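Ecdysteroid-phosphate phosphatase (PDB 3C7T) removes the phosphate from inactive ecdysteroid phosphates, ecdysone 22-phosphate above all, to release the active hormones, and also acts as a protein tyrosine phosphatase. Local coordinates at residues A[18-23]-A[38-43]; A[120-125]-A[158-163]; A[201-206]-A[236-241]. One frame throughout, in Å; residues are numbered along the deposited sequence.

Contact 1: residues A[18-23]-A[38-43]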
ATOM      1  N   LEU A  18      13.141   6.864   4.246  1.00 19.16           N
ATOM      2  CA  LEU A  18      12.430   8.140   4.091  1.00 20.54           C
ATOM      3  C   LEU A  18      11.069   8.143   4.778  1.00 21.23           C
ATOM      4  O   LEU A  18      10.451   9.216   4.955  1.00 22.12           O
ATOM      5  CB  LEU A  18      12.245   8.495   2.607  1.00 20.58           C
ATOM      6  CG  LEU A  18      13.530   8.700   1.790  1.00 22.29           C
ATOM      7  CD1 LEU A  18      13.244   9.205   0.358  1.00 21.76           C
ATOM      8  CD2 LEU A  18      14.522   9.622   2.537  1.00 22.07           C
ATOM      9  N   THR A  19      10.598   6.954   5.139  1.00 20.69           N
ATOM     10  CA  THR A  19       9.304   6.787   5.794  1.00 20.04           C
ATOM     11  C   THR A  19       9.418   6.774   7.309  1.00 19.94           C
ATOM     12  O   THR A  19       8.484   7.191   7.999  1.00 19.85           O
ATOM     13  CB  THR A  19       8.660   5.453   5.321  1.00 20.19           C
ATOM     14  OG1 THR A  19       8.518   5.499   3.901  1.00 22.13           O
ATOM     15  CG2 THR A  19       7.292   5.204   5.975  1.00 19.28           C
ATOM     16  N   TYR A  20      10.564   6.298   7.810  1.00 19.40           N
ATOM     17  CA  TYR A  20      10.826   6.185   9.246  1.00 19.80           C
ATOM     18  C   TYR A  20      12.008   7.044   9.668  1.00 19.67           C
ATOM     19  O   TYR A  20      12.659   7.642   8.849  1.00 20.39           O
ATOM     20  CB  TYR A  20      11.144   4.731   9.603  1.00 19.15           C
ATOM     21  CG  TYR A  20      10.012   3.771   9.261  1.00 21.25           C
ATOM     22  CD1 TYR A  20       9.877   3.260   7.968  1.00 21.10           C
ATOM     23  CD2 TYR A  20       9.081   3.392  10.231  1.00 19.33           C
ATOM     24  CE1 TYR A  20       8.819   2.372   7.634  1.00 21.35           C
ATOM     25  CE2 TYR A  20       8.027   2.504   9.903  1.00 21.17           C
ATOM     26  CZ  TYR A  20       7.912   2.009   8.618  1.00 22.85           C
ATOM     27  OH  TYR A  20       6.874   1.131   8.313  1.00 22.28           O
ATOM     28  N   GLY A  21      12.257   7.096  10.962  1.00 20.05           N
ATOM     29  CA  GLY A  21      13.435   7.775  11.502  1.00 21.05           C
ATOM     30  C   GLY A  21      14.587   6.787  11.680  1.00 21.29           C
ATOM     31  O   GLY A  21      14.982   6.125  10.710  1.00 21.57           O
ATOM     32  N   PRO A  22      15.138   6.686  12.910  1.00 21.83           N
ATOM     33  CA  PRO A  22      16.300   5.801  13.146  1.00 22.22           C
ATOM     34  C   PRO A  22      15.898   4.319  13.215  1.00 21.10           C
ATOM     35  O   PRO A  22      16.012   3.672  14.259  1.00 20.72           O
ATOM     36  CB  PRO A  22      16.868   6.318  14.480  1.00 22.43           C
ATOM     37  CG  PRO A  22      15.697   6.888  15.184  1.00 22.95           C
ATOM     38  CD  PRO A  22      14.735   7.406  14.134  1.00 21.53           C
ATOM     39  N   TRP A  23      15.435   3.771  12.094  1.00 21.07           N
ATOM     40  CA  TRP A  23      14.787   2.453  12.121  1.00 20.60           C
ATOM     41  C   TRP A  23      15.743   1.303  12.443  1.00 20.42           C
ATOM     42  O   TRP A  23      15.341   0.344  13.113  1.00 20.70           O
ATOM     43  CB  TRP A  23      13.987   2.181  10.812  1.00 19.95           C
ATOM     44  CG  TRP A  23      14.844   1.938   9.653  1.00 20.19           C
ATOM     45  CD1 TRP A  23      15.487   2.879   8.889  1.00 19.11           C
ATOM     46  CD2 TRP A  23      15.184   0.660   9.097  1.00 19.48           C
ATOM     47  NE1 TRP A  23      16.220   2.258   7.899  1.00 19.13           N
ATOM     48  CE2 TRP A  23      16.042   0.900   7.993  1.00 18.42           C
ATOM     49  CE3 TRP A  23      14.837  -0.670   9.413  1.00 19.24           C
ATOM     50  CZ2 TRP A  23      16.577  -0.145   7.202  1.00 19.50           C
ATOM     51  CZ3 TRP A  23      15.367  -1.722   8.599  1.00 20.70           C
ATOM     52  CH2 TRP A  23      16.217  -1.440   7.511  1.00 21.41           C
ATOM     53  N   LEU A  38       4.069  -2.555  10.803  1.00 17.78           N
ATOM     54  CA  LEU A  38       3.528  -3.426   9.741  1.00 17.13           C
ATOM     55  C   LEU A  38       4.036  -3.081   8.360  1.00 17.31           C
ATOM     56  O   LEU A  38       4.030  -3.934   7.487  1.00 17.54           O
ATOM     57  CB  LEU A  38       2.000  -3.445   9.723  1.00 16.64           C
ATOM     58  CG  LEU A  38       1.332  -3.961  10.976  1.00 16.04           C
ATOM     59  CD1 LEU A  38      -0.174  -3.771  10.767  1.00 16.03           C
ATOM     60  CD2 LEU A  38       1.691  -5.443  11.193  1.00 14.99           C
ATOM     61  N   ASN A  39       4.463  -1.833   8.158  1.00 17.11           N
ATOM     62  CA  ASN A  39       4.978  -1.425   6.871  1.00 17.89           C
ATOM     63  C   ASN A  39       6.505  -1.647   6.757  1.00 18.55           C
ATOM     64  O   ASN A  39       7.120  -1.328   5.738  1.00 18.54           O
ATOM     65  CB  ASN A  39       4.562   0.043   6.603  1.00 17.87           C
ATOM     66  CG  ASN A  39       4.743   0.461   5.168  1.00 18.36           C
ATOM     67  OD1 ASN A  39       4.563  -0.336   4.241  1.00 17.62           O
ATOM     68  ND2 ASN A  39       5.082   1.742   4.969  1.00 18.34           N
ATOM     69  N   LEU A  40       7.119  -2.257   7.775  1.00 19.59           N
ATOM     70  CA  LEU A  40       8.533  -2.655   7.667  1.00 20.12           C
ATOM     71  C   LEU A  40       8.689  -4.077   7.077  1.00 22.09           C
ATOM     72  O   LEU A  40       7.756  -4.899   7.149  1.00 21.59           O
ATOM     73  CB  LEU A  40       9.239  -2.578   9.036  1.00 19.71           C
ATOM     74  CG  LEU A  40       9.571  -1.181   9.557  1.00 21.19           C
ATOM     75  CD1 LEU A  40       9.938  -1.228  11.013  1.00 22.13           C
ATOM     76  CD2 LEU A  40      10.696  -0.541   8.747  1.00 21.59           C
ATOM     77  N   PRO A  41       9.870  -4.381   6.510  1.00 23.18           N
ATOM     78  CA  PRO A  41      10.083  -5.757   6.007  1.00 23.43           C
ATOM     79  C   PRO A  41       9.788  -6.821   7.066  1.00 23.29           C
ATOM     80  O   PRO A  41      10.015  -6.599   8.249  1.00 23.47           O
ATOM     81  CB  PRO A  41      11.561  -5.770   5.643  1.00 23.26           C
ATOM     82  CG  PRO A  41      11.889  -4.304   5.358  1.00 24.41           C
ATOM     83  CD  PRO A  41      11.055  -3.517   6.303  1.00 23.74           C
ATOM     84  N   LEU A  42       9.268  -7.967   6.638  1.00 23.65           N
ATOM     85  CA  LEU A  42       9.028  -9.087   7.555  1.00 23.54           C
ATOM     86  C   LEU A  42      10.342  -9.602   8.171  1.00 23.62           C
ATOM     87  O   LEU A  42      10.395  -9.963   9.358  1.00 23.63           O
ATOM     88  CB  LEU A  42       8.329 -10.220   6.809  1.00 23.96           C
ATOM     89  CG  LEU A  42       6.869  -9.976   6.407  1.00 22.97           C
ATOM     90  CD1 LEU A  42       6.370 -11.098   5.502  1.00 24.42           C
ATOM     91  CD2 LEU A  42       6.024  -9.864   7.653  1.00 21.04           C
ATOM     92  N   LYS A  43      11.383  -9.620   7.352  1.00 23.85           N
ATOM     93  CA  LYS A  43      12.714 -10.056   7.772  1.00 25.44           C
ATOM     94  C   LYS A  43      13.702  -9.370   6.852  1.00 25.68           C
ATOM     95  O   LYS A  43      13.332  -8.901   5.778  1.00 25.49           O
ATOM     96  CB  LYS A  43      12.852 -11.583   7.645  1.00 25.38           C
ATOM     97  CG  LYS A  43      12.895 -12.095   6.205  1.00 28.28           C
ATOM     98  CD  LYS A  43      13.047 -13.620   6.147  1.00 34.36           C
ATOM     99  CE  LYS A  43      14.504 -14.037   6.359  1.00 37.21           C
ATOM    100  NZ  LYS A  43      14.683 -15.530   6.397  1.00 40.27           N
TER
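Thr19, at the end of the short helix 16-19, brings CG2 to 4.2 Å from ND2 of Asn39, while its OG1 bonds to the carbonyl of Arg15. In Tyr20, the first residue beyond that helix, CG stands anti to its own carbonyl carbon (chi1 -60°), and the ring reaches across to Leu40. CD2 of Leu40 lies over one face, 3.9 Å from the ring centroid and 20° off the normal, a CH-pi contact displaced toward the rim, with CE1 closest at 3.6 Å. The hydroxyl end reaches Asn39, OH lying 3.1 Å from its CB, and is hydrogen-bonded to the carboxylate of Asp37. A leucine in place of Tyr20 would probably leave Asp37 without this hydroxyl partner and Leu40 without an aromatic face to pack on. At Trp23, CE3 approaches the same Leu40 methyl, CD2, at 4.2 Å, so this one branch meets both aromatic side chains. Asn39 uses its amide elsewhere: OD1 accepts from Leu63 N, and ND2 donates to Glu14 and to the carbonyl of Ile249 of the second subunit. The contact joins the end of helix 16-19 to the loop before helix 50-56, beside the start of helix 62-77 and at the dimer interface.

Contact 2: residues A[120-125]-A[158-163]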
ATOM      1  N   GLU A 120      22.335   6.115  -9.241  1.00 23.91           N
ATOM      2  CA  GLU A 120      22.122   7.545  -9.118  1.00 24.28           C
ATOM      3  C   GLU A 120      23.451   8.312  -9.162  1.00 24.81           C
ATOM      4  O   GLU A 120      24.526   7.721  -9.071  1.00 24.75           O
ATOM      5  CB  GLU A 120      21.400   7.842  -7.798  1.00 24.69           C
ATOM      6  CG  GLU A 120      22.274   7.647  -6.559  1.00 26.03           C
ATOM      7  CD  GLU A 120      21.526   7.892  -5.256  1.00 30.39           C
ATOM      8  OE1 GLU A 120      20.285   8.110  -5.311  1.00 29.59           O
ATOM      9  OE2 GLU A 120      22.193   7.886  -4.177  1.00 34.42           O
ATOM     10  N   PHE A 121      23.353   9.627  -9.314  1.00 25.04           N
ATOM     11  CA  PHE A 121      24.509  10.514  -9.342  1.00 25.82           C
ATOM     12  C   PHE A 121      25.249  10.470  -8.011  1.00 26.72           C
ATOM     13  O   PHE A 121      24.649  10.661  -6.946  1.00 24.88           O
ATOM     14  CB  PHE A 121      24.004  11.930  -9.682  1.00 25.22           C
ATOM     15  CG  PHE A 121      25.061  13.003  -9.693  1.00 27.89           C
ATOM     16  CD1 PHE A 121      26.380  12.739 -10.074  1.00 28.12           C
ATOM     17  CD2 PHE A 121      24.700  14.314  -9.373  1.00 28.93           C
ATOM     18  CE1 PHE A 121      27.322  13.754 -10.084  1.00 29.12           C
ATOM     19  CE2 PHE A 121      25.633  15.323  -9.387  1.00 29.38           C
ATOM     20  CZ  PHE A 121      26.947  15.041  -9.751  1.00 30.43           C
ATOM     21  N   LYS A 122      26.554  10.209  -8.088  1.00 27.81           N
ATOM     22  CA  LYS A 122      27.456  10.301  -6.944  1.00 30.24           C
ATOM     23  C   LYS A 122      28.043  11.715  -6.826  1.00 31.33           C
ATOM     24  O   LYS A 122      29.129  11.995  -7.361  1.00 31.37           O
ATOM     25  CB  LYS A 122      28.578   9.264  -7.073  1.00 30.19           C
ATOM     26  CG  LYS A 122      28.080   7.822  -7.118  1.00 30.75           C
ATOM     27  CD  LYS A 122      29.230   6.846  -7.270  1.00 31.95           C
ATOM     28  CE  LYS A 122      29.817   6.876  -8.684  1.00 34.58           C
ATOM     29  NZ  LYS A 122      31.198   6.304  -8.678  1.00 36.42           N
ATOM     30  N   ASN A 123      27.298  12.579  -6.128  1.00 33.07           N
ATOM     31  CA  ASN A 123      27.557  14.019  -5.973  1.00 34.87           C
ATOM     32  C   ASN A 123      28.535  14.326  -4.828  1.00 36.75           C
ATOM     33  O   ASN A 123      28.311  13.916  -3.684  1.00 36.19           O
ATOM     34  CB  ASN A 123      26.203  14.713  -5.717  1.00 34.66           C
ATOM     35  CG  ASN A 123      26.281  16.247  -5.671  1.00 36.08           C
ATOM     36  OD1 ASN A 123      27.353  16.853  -5.605  1.00 36.67           O
ATOM     37  ND2 ASN A 123      25.108  16.880  -5.687  1.00 36.96           N
ATOM     38  N   TRP A 124      29.608  15.067  -5.123  1.00 39.06           N
ATOM     39  CA  TRP A 124      30.619  15.357  -4.087  1.00 41.45           C
ATOM     40  C   TRP A 124      30.065  16.160  -2.890  1.00 41.98           C
ATOM     41  O   TRP A 124      30.567  16.007  -1.775  1.00 42.63           O
ATOM     42  CB  TRP A 124      31.893  15.991  -4.685  1.00 42.70           C
ATOM     43  CG  TRP A 124      31.921  17.505  -4.723  1.00 44.71           C
ATOM     44  CD1 TRP A 124      31.650  18.307  -5.802  1.00 45.72           C
ATOM     45  CD2 TRP A 124      32.263  18.391  -3.641  1.00 46.81           C
ATOM     46  NE1 TRP A 124      31.793  19.630  -5.457  1.00 46.22           N
ATOM     47  CE2 TRP A 124      32.164  19.712  -4.138  1.00 47.11           C
ATOM     48  CE3 TRP A 124      32.626  18.198  -2.293  1.00 47.51           C
ATOM     49  CZ2 TRP A 124      32.423  20.841  -3.332  1.00 46.22           C
ATOM     50  CZ3 TRP A 124      32.880  19.326  -1.488  1.00 45.97           C
ATOM     51  CH2 TRP A 124      32.775  20.625  -2.014  1.00 45.90           C
ATOM     52  N   HIS A 125      29.032  16.985  -3.117  1.00 42.25           N
ATOM     53  CA  HIS A 125      28.341  17.712  -2.025  1.00 42.68           C
ATOM     54  C   HIS A 125      27.563  16.783  -1.109  1.00 43.03           C
ATOM     55  O   HIS A 125      27.347  17.091   0.063  1.00 42.93           O
ATOM     56  CB  HIS A 125      27.361  18.767  -2.557  1.00 42.67           C
ATOM     57  CG  HIS A 125      28.016  19.868  -3.321  1.00 43.31           C
ATOM     58  ND1 HIS A 125      27.547  20.305  -4.541  1.00 44.23           N
ATOM     59  CD2 HIS A 125      29.113  20.610  -3.049  1.00 42.84           C
ATOM     60  CE1 HIS A 125      28.333  21.267  -4.990  1.00 44.20           C
ATOM     61  NE2 HIS A 125      29.291  21.471  -4.104  1.00 44.29           N
ATOM     62  N   SER A 158      33.695   6.331  -5.738  1.00 40.64           N
ATOM     63  CA  SER A 158      34.143   7.714  -5.747  1.00 39.71           C
ATOM     64  C   SER A 158      33.113   8.652  -6.362  1.00 38.41           C
ATOM     65  O   SER A 158      32.374   8.260  -7.263  1.00 37.89           O
ATOM     66  CB  SER A 158      35.457   7.819  -6.523  1.00 40.19           C
ATOM     67  OG  SER A 158      36.475   8.396  -5.727  1.00 41.52           O
ATOM     68  N   ALA A 159      33.080   9.891  -5.868  1.00 36.96           N
ATOM     69  CA  ALA A 159      32.270  10.947  -6.464  1.00 35.75           C
ATOM     70  C   ALA A 159      32.674  11.096  -7.923  1.00 34.86           C
ATOM     71  O   ALA A 159      33.761  10.681  -8.317  1.00 34.89           O
ATOM     72  CB  ALA A 159      32.459  12.258  -5.720  1.00 35.60           C
ATOM     73  N   GLU A 160      31.791  11.688  -8.714  1.00 33.62           N
ATOM     74  CA  GLU A 160      31.991  11.824 -10.147  1.00 32.90           C
ATOM     75  C   GLU A 160      31.402  13.169 -10.532  1.00 32.57           C
ATOM     76  O   GLU A 160      30.620  13.751  -9.778  1.00 32.68           O
ATOM     77  CB  GLU A 160      31.256  10.686 -10.885  1.00 32.79           C
ATOM     78  CG  GLU A 160      29.739  10.743 -10.665  1.00 31.07           C
ATOM     79  CD  GLU A 160      28.967   9.497 -11.116  1.00 32.00           C
ATOM     80  OE1 GLU A 160      29.462   8.708 -11.952  1.00 27.73           O
ATOM     81  OE2 GLU A 160      27.834   9.317 -10.622  1.00 30.66           O
ATOM     82  N   THR A 161      31.780  13.674 -11.697  1.00 32.77           N
ATOM     83  CA  THR A 161      31.186  14.888 -12.224  1.00 32.84           C
ATOM     84  C   THR A 161      29.830  14.551 -12.844  1.00 33.25           C
ATOM     85  O   THR A 161      29.558  13.385 -13.178  1.00 32.66           O
ATOM     86  CB  THR A 161      32.071  15.524 -13.300  1.00 33.06           C
ATOM     87  OG1 THR A 161      32.040  14.714 -14.476  1.00 32.74           O
ATOM     88  CG2 THR A 161      33.534  15.662 -12.798  1.00 32.95           C
ATOM     89  N   MET A 162      29.001  15.579 -13.010  1.00 33.68           N
ATOM     90  CA  MET A 162      27.694  15.430 -13.640  1.00 34.38           C
ATOM     91  C   MET A 162      27.798  14.839 -15.046  1.00 34.31           C
ATOM     92  O   MET A 162      26.979  14.001 -15.428  1.00 34.24           O
ATOM     93  CB  MET A 162      26.946  16.773 -13.674  1.00 34.85           C
ATOM     94  CG  MET A 162      25.460  16.614 -13.925  1.00 37.22           C
ATOM     95  SD  MET A 162      24.533  18.146 -14.170  1.00 43.90           S
ATOM     96  CE  MET A 162      25.079  18.583 -15.819  1.00 41.65           C
ATOM     97  N   ASP A 163      28.803  15.271 -15.813  1.00 34.49           N
ATOM     98  CA  ASP A 163      29.033  14.718 -17.151  1.00 34.45           C
ATOM     99  C   ASP A 163      29.300  13.216 -17.136  1.00 33.44           C
ATOM    100  O   ASP A 163      28.741  12.476 -17.959  1.00 33.39           O
ATOM    101  CB  ASP A 163      30.184  15.449 -17.855  1.00 35.71           C
ATOM    102  CG  ASP A 163      29.737  16.750 -18.518  1.00 39.58           C
ATOM    103  OD1 ASP A 163      28.591  17.206 -18.257  1.00 42.73           O
ATOM    104  OD2 ASP A 163      30.535  17.318 -19.306  1.00 42.81           O
TER
HETATM  105  O   HOH W   1      30.294  15.826  -7.796  1.00 32.61           O
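Glu160 has CG between its backbone N and carbonyl carbon (chi1 63°), and beyond CG its chain runs extended to the backbone of Lys122; a bend at chi3 (-73°) puts CE of Lys122 beside the carbonyl of Ser158. The two side chains cross at about a right angle. They join two loops of the histidine phosphatase domain: one follows strand 112-114 and carries Glu120 of the tungstate pocket, the other leads into helix 162-179, with Thr161 at its N-cap.

Three hydrogen bonds tie the loops. Lys122 N donates to Glu160 OE2 at 3.0 Å, almost straight at 174° and on the anti side of the carboxylate. Glu160 N donates to Lys122 O at 3.0 Å, so Glu160 holds both backbone polar atoms of Lys122. Lys122 NZ meets Ser158 O at 2.7 Å in the carbonyl plane and also bonds to the carbonyl of Asp156.

Arg168, in helix 162-179, makes a salt bridge to OE2 of Glu160 and bonds to the carbonyl of Glu120. It thereby links the carboxylate, probably stabilised as an anion, to the backbone of a pocket residue.

Phe121 turns its ring edge to the backbone, CE1 lying 3.3 Å from Glu160 O near the ring plane, and CZ lies 4.3 Å from Met162 CB. The same oxygen, Glu160 O, accepts from a water at 2.9 Å, and that water accepts from Trp124 N.

Contact 3: residues A[201-206]-A[236-241]; sequences GALHRL and KPWDVV
Leu203 and Trp238 meet with the leucine branch over the flat of the indole. CD2 of Leu203 stands 3.9 Å from the centroid of the six-membered ring of Trp238 and 21° off its normal, which defines a CH-pi contact over the face, displaced toward the rim. The shortest approaches of this methyl are to CD2 and CE3 of the indole, so it rests over the CD2-CE3 side of the six-membered ring. Further back along the leucine, CB faces CG of Trp238 at 3.9 Å. The backbone takes part as well, Leu203 O lying 3.5 Å from CD1 of Trp238. The indole is directed there by a first torsion of -59°, which sets CG anti to the carbonyl carbon of Trp238.

His204 presents an edge instead of a face. Its CD2 points at Trp238 O from 3.6 Å, with that oxygen near the imidazole plane; the hydrogen bond to this carbonyl comes from Arg207. On the same ring CE1 lies 4.1 Å from CG2 of Val240, the two side chains crossing at about a right angle. Leu206 contributes more loosely, its CB 4.3 Å from Trp238 CD1.

Around the pair, Met233 of strand 230-235 and Val7 of strand 5-11 pack against both Leu203 and Trp238, and Val177 of helix 162-179 touches the indole. Val240 also packs on Trp258 of the second subunit. This is helix-on-sheet packing of an alpha/beta fold: the end of helix 193-204 lies against the margin of the mixed central sheet, where strand 239-241 is outermost within the chain.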
ATOM      1  N   GLY A 201      16.492  10.980 -22.685  1.00 26.84           N
ATOM      2  CA  GLY A 201      17.730  11.501 -23.280  1.00 27.16           C
ATOM      3  C   GLY A 201      18.572  10.490 -24.042  1.00 27.08           C
ATOM      4  O   GLY A 201      19.155  10.827 -25.075  1.00 27.23           O
ATOM      5  N   ALA A 202      18.656   9.256 -23.535  1.00 26.92           N
ATOM      6  CA  ALA A 202      19.478   8.210 -24.168  1.00 27.74           C
ATOM      7  C   ALA A 202      18.855   7.708 -25.457  1.00 27.98           C
ATOM      8  O   ALA A 202      19.569   7.430 -26.414  1.00 28.07           O
ATOM      9  CB  ALA A 202      19.707   7.042 -23.220  1.00 27.99           C
ATOM     10  N   LEU A 203      17.528   7.607 -25.475  1.00 28.09           N
ATOM     11  CA  LEU A 203      16.810   7.082 -26.643  1.00 29.15           C
ATOM     12  C   LEU A 203      16.600   8.115 -27.747  1.00 29.78           C
ATOM     13  O   LEU A 203      16.662   7.776 -28.936  1.00 29.59           O
ATOM     14  CB  LEU A 203      15.503   6.393 -26.233  1.00 28.34           C
ATOM     15  CG  LEU A 203      15.696   4.938 -25.772  1.00 29.60           C
ATOM     16  CD1 LEU A 203      16.496   4.844 -24.483  1.00 29.84           C
ATOM     17  CD2 LEU A 203      14.362   4.242 -25.595  1.00 28.71           C
ATOM     18  N   HIS A 204      16.386   9.370 -27.363  1.00 30.53           N
ATOM     19  CA  HIS A 204      16.400  10.463 -28.335  1.00 32.26           C
ATOM     20  C   HIS A 204      17.772  10.603 -29.011  1.00 33.01           C
ATOM     21  O   HIS A 204      17.850  10.892 -30.214  1.00 33.17           O
ATOM     22  CB  HIS A 204      15.943  11.782 -27.702  1.00 32.25           C
ATOM     23  CG  HIS A 204      14.453  11.891 -27.568  1.00 32.69           C
ATOM     24  ND1 HIS A 204      13.842  12.817 -26.749  1.00 33.77           N
ATOM     25  CD2 HIS A 204      13.455  11.171 -28.130  1.00 33.27           C
ATOM     26  CE1 HIS A 204      12.530  12.678 -26.833  1.00 34.65           C
ATOM     27  NE2 HIS A 204      12.270  11.679 -27.657  1.00 35.71           N
ATOM     28  N   ARG A 205      18.841  10.357 -28.255  1.00 33.22           N
ATOM     29  CA  ARG A 205      20.195  10.374 -28.819  1.00 35.05           C
ATOM     30  C   ARG A 205      20.484   9.194 -29.759  1.00 36.07           C
ATOM     31  O   ARG A 205      21.470   9.222 -30.509  1.00 36.35           O
ATOM     32  CB  ARG A 205      21.248  10.494 -27.713  1.00 34.47           C
ATOM     33  CG  ARG A 205      21.410  11.927 -27.236  1.00 34.41           C
ATOM     34  CD  ARG A 205      22.194  12.031 -25.952  1.00 33.24           C
ATOM     35  NE  ARG A 205      22.239  13.407 -25.429  1.00 33.87           N
ATOM     36  CZ  ARG A 205      21.220  14.043 -24.852  1.00 34.09           C
ATOM     37  NH1 ARG A 205      20.033  13.450 -24.719  1.00 33.94           N
ATOM     38  NH2 ARG A 205      21.385  15.282 -24.418  1.00 33.95           N
ATOM     39  N   LEU A 206      19.636   8.166 -29.724  1.00 37.35           N
ATOM     40  CA  LEU A 206      19.742   7.048 -30.664  1.00 39.14           C
ATOM     41  C   LEU A 206      19.061   7.359 -31.995  1.00 40.86           C
ATOM     42  O   LEU A 206      19.249   6.639 -32.979  1.00 40.92           O
ATOM     43  CB  LEU A 206      19.197   5.746 -30.064  1.00 38.89           C
ATOM     44  CG  LEU A 206      20.024   5.079 -28.958  1.00 38.31           C
ATOM     45  CD1 LEU A 206      19.267   3.909 -28.342  1.00 38.93           C
ATOM     46  CD2 LEU A 206      21.377   4.617 -29.470  1.00 37.60           C
ATOM     47  N   LYS A 236      11.551   1.573 -32.806  1.00 35.49           N
ATOM     48  CA  LYS A 236      12.062   2.801 -33.412  1.00 36.15           C
ATOM     49  C   LYS A 236      11.033   3.417 -34.374  1.00 36.41           C
ATOM     50  O   LYS A 236      10.156   2.714 -34.873  1.00 36.95           O
ATOM     51  CB  LYS A 236      13.352   2.500 -34.173  1.00 36.82           C
ATOM     52  CG  LYS A 236      14.396   1.711 -33.381  1.00 38.14           C
ATOM     53  CD  LYS A 236      15.768   1.784 -34.061  1.00 40.23           C
ATOM     54  CE  LYS A 236      15.879   0.821 -35.210  1.00 41.17           C
ATOM     55  NZ  LYS A 236      17.224   0.916 -35.855  1.00 43.06           N
ATOM     56  N   PRO A 237      11.117   4.740 -34.622  1.00 36.54           N
ATOM     57  CA  PRO A 237      12.024   5.672 -33.968  1.00 36.45           C
ATOM     58  C   PRO A 237      11.424   6.025 -32.606  1.00 35.76           C
ATOM     59  O   PRO A 237      10.195   6.000 -32.441  1.00 35.94           O
ATOM     60  CB  PRO A 237      11.997   6.881 -34.892  1.00 36.32           C
ATOM     61  CG  PRO A 237      10.597   6.887 -35.417  1.00 36.61           C
ATOM     62  CD  PRO A 237      10.237   5.429 -35.590  1.00 36.98           C
ATOM     63  N   TRP A 238      12.277   6.350 -31.647  1.00 35.60           N
ATOM     64  CA  TRP A 238      11.842   6.477 -30.252  1.00 34.79           C
ATOM     65  C   TRP A 238      10.990   7.717 -29.956  1.00 34.94           C
ATOM     66  O   TRP A 238      11.484   8.844 -30.042  1.00 35.17           O
ATOM     67  CB  TRP A 238      13.061   6.398 -29.334  1.00 34.45           C
ATOM     68  CG  TRP A 238      13.796   5.101 -29.498  1.00 33.91           C
ATOM     69  CD1 TRP A 238      15.019   4.913 -30.083  1.00 33.95           C
ATOM     70  CD2 TRP A 238      13.334   3.805 -29.102  1.00 33.06           C
ATOM     71  NE1 TRP A 238      15.349   3.573 -30.066  1.00 33.95           N
ATOM     72  CE2 TRP A 238      14.330   2.875 -29.467  1.00 33.49           C
ATOM     73  CE3 TRP A 238      12.166   3.341 -28.468  1.00 33.69           C
ATOM     74  CZ2 TRP A 238      14.205   1.504 -29.213  1.00 33.87           C
ATOM     75  CZ3 TRP A 238      12.037   1.984 -28.226  1.00 33.58           C
ATOM     76  CH2 TRP A 238      13.059   1.079 -28.590  1.00 33.82           C
ATOM     77  N   ASP A 239       9.714   7.487 -29.615  1.00 34.63           N
ATOM     78  CA  ASP A 239       8.758   8.541 -29.221  1.00 34.81           C
ATOM     79  C   ASP A 239       8.330   8.406 -27.743  1.00 33.75           C
ATOM     80  O   ASP A 239       7.962   7.315 -27.306  1.00 33.78           O
ATOM     81  CB  ASP A 239       7.468   8.453 -30.054  1.00 35.58           C
ATOM     82  CG  ASP A 239       7.653   8.855 -31.512  1.00 37.83           C
ATOM     83  OD1 ASP A 239       8.070  10.007 -31.780  1.00 40.71           O
ATOM     84  OD2 ASP A 239       7.326   8.028 -32.397  1.00 41.06           O
ATOM     85  N   VAL A 240       8.344   9.519 -27.008  1.00 32.96           N
ATOM     86  CA  VAL A 240       7.748   9.601 -25.660  1.00 31.58           C
ATOM     87  C   VAL A 240       6.223   9.504 -25.748  1.00 31.45           C
ATOM     88  O   VAL A 240       5.568  10.360 -26.361  1.00 30.96           O
ATOM     89  CB  VAL A 240       8.130  10.925 -24.928  1.00 32.24           C
ATOM     90  CG1 VAL A 240       7.262  11.132 -23.684  1.00 31.53           C
ATOM     91  CG2 VAL A 240       9.600  10.935 -24.568  1.00 31.63           C
ATOM     92  N   VAL A 241       5.667   8.460 -25.129  1.00 29.91           N
ATOM     93  CA  VAL A 241       4.239   8.168 -25.221  1.00 28.92           C
ATOM     94  C   VAL A 241       3.641   7.858 -23.848  1.00 28.12           C
ATOM     95  O   VAL A 241       4.358   7.618 -22.878  1.00 26.90           O
ATOM     96  CB  VAL A 241       3.944   7.000 -26.186  1.00 29.36           C
ATOM     97  CG1 VAL A 241       4.541   7.286 -27.566  1.00 29.80           C
ATOM     98  CG2 VAL A 241       4.478   5.668 -25.638  1.00 30.59           C
TER

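Overall arrangement
The three contacts follow one another along the chain, and none touches another. Contacts 1 and 3 lie on opposite sides of the chain's centre, their centres about 38 Å apart; the centre of contact 2 is about 28 Å from that of contact 1 and about 25 Å from that of contact 3. Helix 162-179 relates two of them: it starts in contact 2, and its Val177 packs on contact 3. Thr19 of contact 1 lies about 10 Å from the tungstate, side chain to ion. Contact 2, with Glu120, lies at the catalytic pocket and touches no other chain, whereas contacts 1 and 3 both reach the second subunit and so take part in the homodimer.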